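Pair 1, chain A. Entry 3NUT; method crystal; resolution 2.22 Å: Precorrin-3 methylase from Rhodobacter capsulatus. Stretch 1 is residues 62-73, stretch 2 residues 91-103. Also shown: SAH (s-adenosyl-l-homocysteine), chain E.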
# COMPACT_ATOMS: atom_id res chain seq x y z
N ARG A 62 4.70 18.27 7.76
CA ARG A 62 3.28 18.28 8.05
C ARG A 62 2.48 18.58 6.79
O ARG A 62 2.99 19.19 5.88
CB ARG A 62 3.04 19.35 9.10
CG ARG A 62 2.04 18.99 10.21
CD ARG A 62 2.21 19.98 11.38
NE ARG A 62 2.76 21.26 10.92
CZ ARG A 62 2.04 22.29 10.45
NH1 ARG A 62 0.71 22.23 10.37
NH2 ARG A 62 2.66 23.40 10.05
N VAL A 63 1.23 18.15 6.73
CA VAL A 63 0.38 18.45 5.59
C VAL A 63 -0.31 19.81 5.76
O VAL A 63 -1.09 19.99 6.68
CB VAL A 63 -0.68 17.35 5.36
CG1 VAL A 63 -1.66 17.79 4.29
CG2 VAL A 63 -0.04 16.02 4.99
N GLU A 64 -0.02 20.77 4.87
CA GLU A 64 -0.70 22.09 4.87
C GLU A 64 -1.13 22.51 3.45
O GLU A 64 -0.42 22.28 2.47
CB GLU A 64 0.17 23.17 5.57
CG GLU A 64 -0.22 24.68 5.31
CD GLU A 64 -1.45 25.22 6.12
OE1 GLU A 64 -2.63 25.08 5.66
OE2 GLU A 64 -1.23 25.85 7.20
N LEU A 65 -2.30 23.14 3.35
CA LEU A 65 -2.83 23.61 2.07
C LEU A 65 -2.02 24.73 1.42
O LEU A 65 -1.95 24.77 0.19
CB LEU A 65 -4.32 23.98 2.17
CG LEU A 65 -5.35 22.90 2.59
CD1 LEU A 65 -6.81 23.34 2.34
CD2 LEU A 65 -5.12 21.49 1.98
N ASP A 66 -1.39 25.60 2.22
CA ASP A 66 -0.75 26.83 1.74
C ASP A 66 0.50 26.61 0.88
O ASP A 66 0.80 27.40 -0.03
CB ASP A 66 -0.38 27.75 2.92
CG ASP A 66 -1.49 28.75 3.28
OD1 ASP A 66 -2.64 28.60 2.80
OD2 ASP A 66 -1.20 29.69 4.08
N ARG A 67 1.26 25.58 1.21
CA ARG A 67 2.36 25.20 0.37
C ARG A 67 1.86 24.63 -0.96
O ARG A 67 2.51 24.82 -1.98
CB ARG A 67 3.24 24.16 1.09
CG ARG A 67 2.44 22.95 1.53
CD ARG A 67 2.98 22.37 2.82
NE ARG A 67 3.82 21.19 2.58
CZ ARG A 67 4.48 20.55 3.53
NH1 ARG A 67 4.40 21.00 4.79
NH2 ARG A 67 5.23 19.48 3.23
N ALA A 68 0.73 23.93 -0.95
CA ALA A 68 0.19 23.35 -2.18
C ALA A 68 -0.29 24.45 -3.11
O ALA A 68 -0.02 24.39 -4.30
CB ALA A 68 -0.92 22.36 -1.87
N THR A 69 -0.98 25.45 -2.57
CA THR A 69 -1.38 26.64 -3.30
C THR A 69 -0.14 27.34 -3.88
O THR A 69 -0.13 27.79 -5.05
CB THR A 69 -2.18 27.61 -2.36
OG1 THR A 69 -3.31 26.90 -1.80
CG2 THR A 69 -2.67 28.86 -3.10
N HIS A 70 0.91 27.41 -3.08
CA HIS A 70 2.12 28.06 -3.54
C HIS A 70 2.76 27.27 -4.67
O HIS A 70 3.26 27.86 -5.63
CB HIS A 70 3.09 28.23 -2.39
CG HIS A 70 4.40 28.84 -2.79
ND1 HIS A 70 5.61 28.39 -2.29
CD2 HIS A 70 4.69 29.87 -3.62
CE1 HIS A 70 6.58 29.13 -2.79
NE2 HIS A 70 6.06 30.03 -3.61
N ALA A 71 2.75 25.95 -4.52
CA ALA A 71 3.23 25.06 -5.57
C ALA A 71 2.47 25.32 -6.88
O ALA A 71 3.08 25.40 -7.94
CB ALA A 71 3.05 23.61 -5.13
N LEU A 72 1.14 25.47 -6.79
CA LEU A 72 0.32 25.75 -7.96
C LEU A 72 0.69 27.09 -8.58
O LEU A 72 0.69 27.22 -9.81
CB LEU A 72 -1.17 25.74 -7.62
CG LEU A 72 -1.88 24.47 -7.17
CD1 LEU A 72 -3.28 24.87 -6.77
CD2 LEU A 72 -1.93 23.44 -8.31
N GLU A 73 1.02 28.06 -7.74
CA GLU A 73 1.32 29.42 -8.21
C GLU A 73 2.61 29.45 -8.97
O GLU A 73 2.73 30.21 -9.94
CB GLU A 73 1.42 30.42 -7.05
CG GLU A 73 0.07 30.81 -6.41
CD GLU A 73 0.25 31.47 -5.04
OE1 GLU A 73 1.39 31.78 -4.65
OE2 GLU A 73 -0.75 31.71 -4.34
N VAL A 91 -1.10 8.57 0.68
CA VAL A 91 -1.34 7.89 1.95
C VAL A 91 -1.09 8.88 3.11
O VAL A 91 0.06 9.09 3.54
CB VAL A 91 -0.50 6.58 2.07
CG1 VAL A 91 -0.76 5.88 3.41
CG2 VAL A 91 -0.83 5.62 0.92
N PHE A 92 -2.17 9.49 3.59
CA PHE A 92 -2.09 10.49 4.68
C PHE A 92 -0.96 11.47 4.41
O PHE A 92 -0.04 11.60 5.22
CB PHE A 92 -1.90 9.81 6.05
CG PHE A 92 -2.91 8.73 6.30
CD1 PHE A 92 -4.29 9.00 6.19
CD2 PHE A 92 -2.50 7.43 6.62
CE1 PHE A 92 -5.23 8.01 6.39
CE2 PHE A 92 -3.43 6.42 6.83
CZ PHE A 92 -4.81 6.71 6.70
N ALA A 93 -1.02 12.14 3.25
CA ALA A 93 0.12 12.91 2.73
C ALA A 93 -0.34 13.99 1.77
O ALA A 93 -1.49 14.40 1.80
CB ALA A 93 1.18 11.98 2.09
N MET A 94 0.57 14.47 0.93
CA MET A 94 0.38 15.74 0.23
C MET A 94 -0.51 15.72 -1.04
O MET A 94 -0.99 16.78 -1.48
CB MET A 94 1.75 16.38 -0.07
CG MET A 94 2.36 17.17 1.09
SD MET A 94 1.34 18.59 1.60
CE MET A 94 1.31 19.57 0.11
N ALA A 95 -0.73 14.55 -1.62
CA ALA A 95 -1.54 14.48 -2.84
C ALA A 95 -2.97 14.99 -2.59
O ALA A 95 -3.47 15.82 -3.37
CB ALA A 95 -1.54 13.08 -3.44
N SER A 96 -3.59 14.51 -1.51
CA SER A 96 -4.90 15.01 -1.03
C SER A 96 -5.00 16.53 -0.87
O SER A 96 -5.94 17.16 -1.37
CB SER A 96 -5.21 14.40 0.33
OG SER A 96 -6.27 13.48 0.22
N ALA A 97 -4.04 17.08 -0.13
CA ALA A 97 -3.95 18.50 0.12
C ALA A 97 -3.78 19.31 -1.15
O ALA A 97 -4.29 20.42 -1.25
CB ALA A 97 -2.77 18.76 1.03
N LEU A 98 -3.04 18.78 -2.12
CA LEU A 98 -2.90 19.48 -3.40
C LEU A 98 -4.26 19.60 -4.10
O LEU A 98 -4.58 20.66 -4.65
CB LEU A 98 -1.86 18.81 -4.32
CG LEU A 98 -1.76 19.31 -5.77
CD1 LEU A 98 -1.30 20.77 -5.80
CD2 LEU A 98 -0.84 18.43 -6.63
N PHE A 99 -5.03 18.52 -4.06
CA PHE A 99 -6.34 18.52 -4.70
C PHE A 99 -7.34 19.36 -3.90
O PHE A 99 -8.22 20.02 -4.49
CB PHE A 99 -6.85 17.11 -5.00
CG PHE A 99 -5.98 16.39 -5.98
CD1 PHE A 99 -5.84 16.86 -7.27
CD2 PHE A 99 -5.23 15.28 -5.60
CE1 PHE A 99 -5.01 16.22 -8.17
CE2 PHE A 99 -4.41 14.64 -6.49
CZ PHE A 99 -4.28 15.10 -7.76
N GLU A 100 -7.17 19.38 -2.57
CA GLU A 100 -7.86 20.39 -1.76
C GLU A 100 -7.49 21.85 -2.10
O GLU A 100 -8.39 22.68 -2.22
CB GLU A 100 -7.72 20.15 -0.26
CG GLU A 100 -8.56 19.01 0.21
CD GLU A 100 -8.25 18.59 1.66
OE1 GLU A 100 -7.62 17.52 1.83
OE2 GLU A 100 -8.65 19.34 2.59
N ALA A 101 -6.21 22.17 -2.24
CA ALA A 101 -5.84 23.52 -2.63
C ALA A 101 -6.36 23.87 -4.04
O ALA A 101 -6.77 24.98 -4.27
CB ALA A 101 -4.34 23.73 -2.56
N LEU A 102 -6.33 22.91 -4.96
CA LEU A 102 -6.90 23.08 -6.27
C LEU A 102 -8.42 23.36 -6.28
O LEU A 102 -8.89 24.31 -6.92
CB LEU A 102 -6.53 21.89 -7.17
CG LEU A 102 -7.14 21.92 -8.58
CD1 LEU A 102 -6.49 23.00 -9.45
CD2 LEU A 102 -7.09 20.54 -9.25
N GLU A 103 -9.19 22.56 -5.57
CA GLU A 103 -10.61 22.80 -5.44
C GLU A 103 -10.89 24.21 -4.85
O GLU A 103 -11.87 24.86 -5.24
CB GLU A 103 -11.28 21.70 -4.62
CG GLU A 103 -12.81 21.67 -4.70
CD GLU A 103 -13.49 22.58 -3.65
OE1 GLU A 103 -14.70 22.92 -3.85
OE2 GLU A 103 -12.84 22.97 -2.64
N SAH E . 2.80 9.01 3.15
CA SAH E . 3.37 8.24 4.29
CB SAH E . 2.48 8.37 5.54
CG SAH E . 2.64 9.75 6.19
SD SAH E . 2.13 9.79 7.89
C SAH E . 3.41 6.83 3.83
O SAH E . 2.79 6.62 2.80
OXT SAH E . 4.00 5.90 4.42
C5' SAH E . 3.66 9.49 8.75
C4' SAH E . 3.58 8.21 9.60
O4' SAH E . 3.88 7.07 8.78
C3' SAH E . 4.55 8.10 10.78
O3' SAH E . 4.03 8.60 12.02
C2' SAH E . 4.77 6.61 10.92
O2' SAH E . 3.68 5.97 11.61
C1' SAH E . 4.71 6.14 9.48
N9 SAH E . 6.06 6.05 8.88
C8 SAH E . 6.57 6.81 7.89
N7 SAH E . 7.84 6.41 7.58
C5 SAH E . 8.17 5.37 8.39
C6 SAH E . 9.34 4.46 8.60
N6 SAH E . 10.48 4.58 7.88
N1 SAH E . 9.25 3.50 9.56
C2 SAH E . 8.13 3.36 10.30
N3 SAH E . 7.04 4.15 10.15
C4 SAH E . 6.99 5.15 9.24

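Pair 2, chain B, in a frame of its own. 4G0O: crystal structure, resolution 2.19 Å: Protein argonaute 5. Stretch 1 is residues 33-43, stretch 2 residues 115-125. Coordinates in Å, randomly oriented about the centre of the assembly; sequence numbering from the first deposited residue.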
# COMPACT_ATOMS: atom_id res chain seq x y z
N LYS B 33 -7.45 2.85 -6.28
CA LYS B 33 -8.60 2.27 -6.96
C LYS B 33 -8.13 1.36 -8.10
O LYS B 33 -8.62 0.25 -8.26
CB LYS B 33 -9.55 3.35 -7.48
CG LYS B 33 -10.72 2.79 -8.29
CD LYS B 33 -11.82 3.82 -8.52
CE LYS B 33 -12.81 3.91 -7.35
NZ LYS B 33 -12.27 4.67 -6.17
N GLN B 34 -7.16 1.84 -8.87
CA GLN B 34 -6.60 1.06 -9.97
C GLN B 34 -5.73 -0.10 -9.48
O GLN B 34 -5.79 -1.20 -10.04
CB GLN B 34 -5.82 1.96 -10.94
CG GLN B 34 -6.70 2.80 -11.85
CD GLN B 34 -5.90 3.77 -12.73
OE1 GLN B 34 -4.79 3.47 -13.19
NE2 GLN B 34 -6.48 4.94 -12.98
N LEU B 35 -4.92 0.14 -8.45
CA LEU B 35 -4.00 -0.88 -7.92
C LEU B 35 -4.79 -2.10 -7.47
O LEU B 35 -4.47 -3.23 -7.85
CB LEU B 35 -3.19 -0.32 -6.76
CG LEU B 35 -1.72 -0.74 -6.63
CD1 LEU B 35 -1.27 -0.54 -5.22
CD2 LEU B 35 -1.42 -2.17 -7.10
N ILE B 36 -5.85 -1.86 -6.70
CA ILE B 36 -6.73 -2.93 -6.25
C ILE B 36 -7.41 -3.67 -7.41
O ILE B 36 -7.53 -4.90 -7.36
CB ILE B 36 -7.76 -2.40 -5.24
CG1 ILE B 36 -7.11 -2.31 -3.87
CG2 ILE B 36 -8.99 -3.29 -5.16
CD1 ILE B 36 -7.84 -1.41 -2.92
N GLY B 37 -7.81 -2.94 -8.44
CA GLY B 37 -8.35 -3.54 -9.65
C GLY B 37 -7.34 -4.45 -10.32
O GLY B 37 -7.69 -5.50 -10.84
N MET B 38 -6.08 -4.04 -10.28
CA MET B 38 -4.97 -4.84 -10.79
C MET B 38 -4.68 -6.06 -9.89
O MET B 38 -4.48 -7.17 -10.38
CB MET B 38 -3.72 -3.96 -10.97
CG MET B 38 -2.48 -4.68 -11.47
SD MET B 38 -2.68 -5.57 -13.04
CE MET B 38 -2.76 -4.21 -14.23
N CYS B 39 -4.67 -5.86 -8.57
CA CYS B 39 -4.56 -6.99 -7.65
C CYS B 39 -5.68 -7.99 -7.94
O CYS B 39 -5.45 -9.20 -8.02
CB CYS B 39 -4.66 -6.54 -6.18
SG CYS B 39 -3.18 -5.67 -5.52
N VAL B 40 -6.90 -7.48 -8.10
CA VAL B 40 -8.06 -8.35 -8.25
C VAL B 40 -8.08 -9.09 -9.59
O VAL B 40 -8.34 -10.29 -9.63
CB VAL B 40 -9.38 -7.60 -7.99
CG1 VAL B 40 -10.56 -8.34 -8.63
CG2 VAL B 40 -9.59 -7.44 -6.48
N SER B 41 -7.77 -8.39 -10.67
CA SER B 41 -7.70 -9.06 -11.98
C SER B 41 -6.70 -10.21 -11.97
O SER B 41 -6.85 -11.17 -12.73
CB SER B 41 -7.32 -8.07 -13.08
OG SER B 41 -6.06 -7.48 -12.81
N LYS B 42 -5.68 -10.13 -11.11
CA LYS B 42 -4.64 -11.16 -11.10
C LYS B 42 -4.93 -12.32 -10.14
O LYS B 42 -4.23 -13.33 -10.18
CB LYS B 42 -3.26 -10.55 -10.82
CG LYS B 42 -2.79 -9.58 -11.90
CD LYS B 42 -1.31 -9.23 -11.76
CE LYS B 42 -0.47 -9.92 -12.84
NZ LYS B 42 -0.23 -11.37 -12.56
N GLY B 43 -5.97 -12.18 -9.32
CA GLY B 43 -6.44 -13.30 -8.52
C GLY B 43 -6.73 -13.02 -7.06
O GLY B 43 -7.25 -13.89 -6.35
N LYS B 115 2.60 8.40 -12.10
CA LYS B 115 2.61 7.90 -13.48
C LYS B 115 1.42 6.97 -13.75
O LYS B 115 0.99 6.83 -14.90
CB LYS B 115 3.90 7.15 -13.80
CG LYS B 115 5.21 7.95 -13.78
CD LYS B 115 6.37 6.93 -13.65
CE LYS B 115 7.77 7.53 -13.74
NZ LYS B 115 7.88 8.87 -13.11
N LEU B 116 0.91 6.32 -12.71
CA LEU B 116 -0.14 5.31 -12.85
C LEU B 116 0.19 4.33 -13.99
O LEU B 116 -0.68 3.97 -14.80
CB LEU B 116 -1.51 5.96 -13.06
CG LEU B 116 -2.14 6.68 -11.86
CD1 LEU B 116 -3.36 7.47 -12.29
CD2 LEU B 116 -2.52 5.68 -10.75
N ASN B 117 1.45 3.92 -14.06
CA ASN B 117 1.87 2.95 -15.05
C ASN B 117 1.30 1.58 -14.68
O ASN B 117 1.42 1.13 -13.54
CB ASN B 117 3.40 2.90 -15.17
CG ASN B 117 3.85 2.33 -16.52
OD1 ASN B 117 3.16 1.50 -17.10
ND2 ASN B 117 4.98 2.81 -17.03
N LYS B 118 0.66 0.93 -15.64
CA LYS B 118 -0.02 -0.31 -15.32
C LYS B 118 0.92 -1.50 -15.09
O LYS B 118 0.55 -2.48 -14.43
CB LYS B 118 -1.10 -0.62 -16.36
CG LYS B 118 -2.50 -0.52 -15.78
CD LYS B 118 -3.50 -0.01 -16.80
CE LYS B 118 -3.82 -1.04 -17.84
NZ LYS B 118 -4.88 -0.50 -18.76
N GLN B 119 2.14 -1.40 -15.63
CA GLN B 119 3.15 -2.42 -15.37
C GLN B 119 3.78 -2.24 -13.98
O GLN B 119 4.25 -3.20 -13.36
CB GLN B 119 4.24 -2.41 -16.45
CG GLN B 119 5.38 -3.40 -16.21
CD GLN B 119 4.92 -4.87 -16.27
OE1 GLN B 119 4.24 -5.37 -15.37
NE2 GLN B 119 5.33 -5.57 -17.33
N TYR B 120 3.80 -1.00 -13.51
CA TYR B 120 4.27 -0.72 -12.15
C TYR B 120 3.30 -1.33 -11.16
O TYR B 120 3.69 -2.00 -10.20
CB TYR B 120 4.41 0.79 -11.94
CG TYR B 120 4.63 1.22 -10.50
CD1 TYR B 120 5.85 1.04 -9.87
CD2 TYR B 120 3.61 1.85 -9.78
CE1 TYR B 120 6.05 1.46 -8.55
CE2 TYR B 120 3.80 2.27 -8.47
CZ TYR B 120 5.03 2.07 -7.85
OH TYR B 120 5.23 2.49 -6.55
N MET B 121 2.01 -1.11 -11.41
CA MET B 121 0.96 -1.65 -10.56
C MET B 121 0.84 -3.18 -10.66
O MET B 121 0.42 -3.84 -9.70
CB MET B 121 -0.36 -0.96 -10.86
CG MET B 121 -0.30 0.55 -10.56
SD MET B 121 -1.73 1.41 -11.21
CE MET B 121 -2.57 1.82 -9.73
N GLU B 122 1.20 -3.74 -11.81
CA GLU B 122 1.31 -5.19 -11.91
C GLU B 122 2.36 -5.69 -10.92
O GLU B 122 2.09 -6.57 -10.11
CB GLU B 122 1.65 -5.61 -13.35
CG GLU B 122 1.74 -7.12 -13.53
CD GLU B 122 1.67 -7.56 -14.99
OE1 GLU B 122 1.24 -6.76 -15.85
OE2 GLU B 122 2.04 -8.73 -15.25
N ASN B 123 3.56 -5.10 -10.98
CA ASN B 123 4.65 -5.40 -10.04
C ASN B 123 4.27 -5.25 -8.56
O ASN B 123 4.52 -6.14 -7.76
CB ASN B 123 5.86 -4.52 -10.34
CG ASN B 123 6.58 -4.93 -11.59
OD1 ASN B 123 7.29 -5.94 -11.61
ND2 ASN B 123 6.42 -4.15 -12.66
N VAL B 124 3.70 -4.10 -8.22
CA VAL B 124 3.23 -3.86 -6.86
C VAL B 124 2.17 -4.87 -6.43
O VAL B 124 2.23 -5.40 -5.32
CB VAL B 124 2.68 -2.42 -6.72
CG1 VAL B 124 1.98 -2.21 -5.37
CG2 VAL B 124 3.80 -1.43 -6.94
N ALA B 125 1.22 -5.15 -7.31
CA ALA B 125 0.16 -6.12 -7.00
C ALA B 125 0.73 -7.49 -6.59
O ALA B 125 0.27 -8.10 -5.64
CB ALA B 125 -0.80 -6.27 -8.18
O HOH W 1 -3.54 3.83 -15.84

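Superposing N, CA and C of 14 central residues brings pair 2 onto pair 1 with an RMSD of 0.6 Å. In both, two helices cross at a steep angle: -68° with axes 8.3 Å apart at closest approach in pair 1, -62° and 8.8 Å in pair 2. The buried surface is similar, 612 and 553 Å², and no hydrogen bond crosses between the stretches in either, so both contacts rest chiefly on packing.

The central match is A:Ala68 with B:Met38, whose CA atoms fall 0.7 Å apart. Each is a knob in a four-residue hole, and the holes correspond: A:Met94, A:Ala97, A:Leu98 and A:Ala101 overlay B:Lys118, B:Met121, B:Glu122 and B:Ala125. The methyl of A:Ala68 fills its hole at short range, with CB 3.8 Å from A:Leu98 CA and 3.7 Å from A:Ala101 CB. B:Met38 has a longer chain to place. With chi1 t, then chi2 and chi3 p, it lays CG 3.5 Å from B:Met121 O and 4.0 Å from B:Ala125 CB, while CE reaches to 3.7 Å from B:Lys118 O. In pair 1 that corner receives a side chain from the other helix instead: A:Met94, m at all three chi angles, brings its CE to 4.1 Å from A:Ala68 CB.

At the matched alanines the solutions converge. A:Ala101 CB lies 3.4 Å from A:Thr69 OG1, and B:Ala125 CB lies 3.6 Å from B:Cys39 SG; a small side chain here admits the neighbouring helix, as the CA separations of 5.5 Å (A:Thr69 to A:Ala101) and 4.8 Å (B:Cys39 to B:Ala125) indicate.

A:Leu65 and B:Leu35 are the same residue type and meet matched positions filled by different side chains, apart from the shared alanine. A:Leu65 CD2 lies 3.7 Å from A:Ala97 CB and 3.7 Å from A:Glu100 CB; at the matched positions B:Met121 brings its CE to 3.7 Å from B:Leu35 CB, and B:Leu35 CD1 meets B:Val124 CG1 at 3.7 Å.

At A:Leu72 and B:Lys42, and at their partners A:Leu98 and B:Glu122, an apolar pair is replaced by a charged one. A:Leu72 CD2 touches A:Leu98 CD1 at 3.7 Å. In pair 2 the aliphatic parts still pack, B:Lys42 CE lying 3.6 Å from B:Glu122 CG. The charges attract at longer range, since B:Lys42 NZ to B:Glu122 OE2 is 4.4 Å, beyond a salt bridge. Pair 2 also has a water link, in which water 1 donates to B:Gln34 OE1 and to B:Leu116 O, each 3.0 Å from the water O.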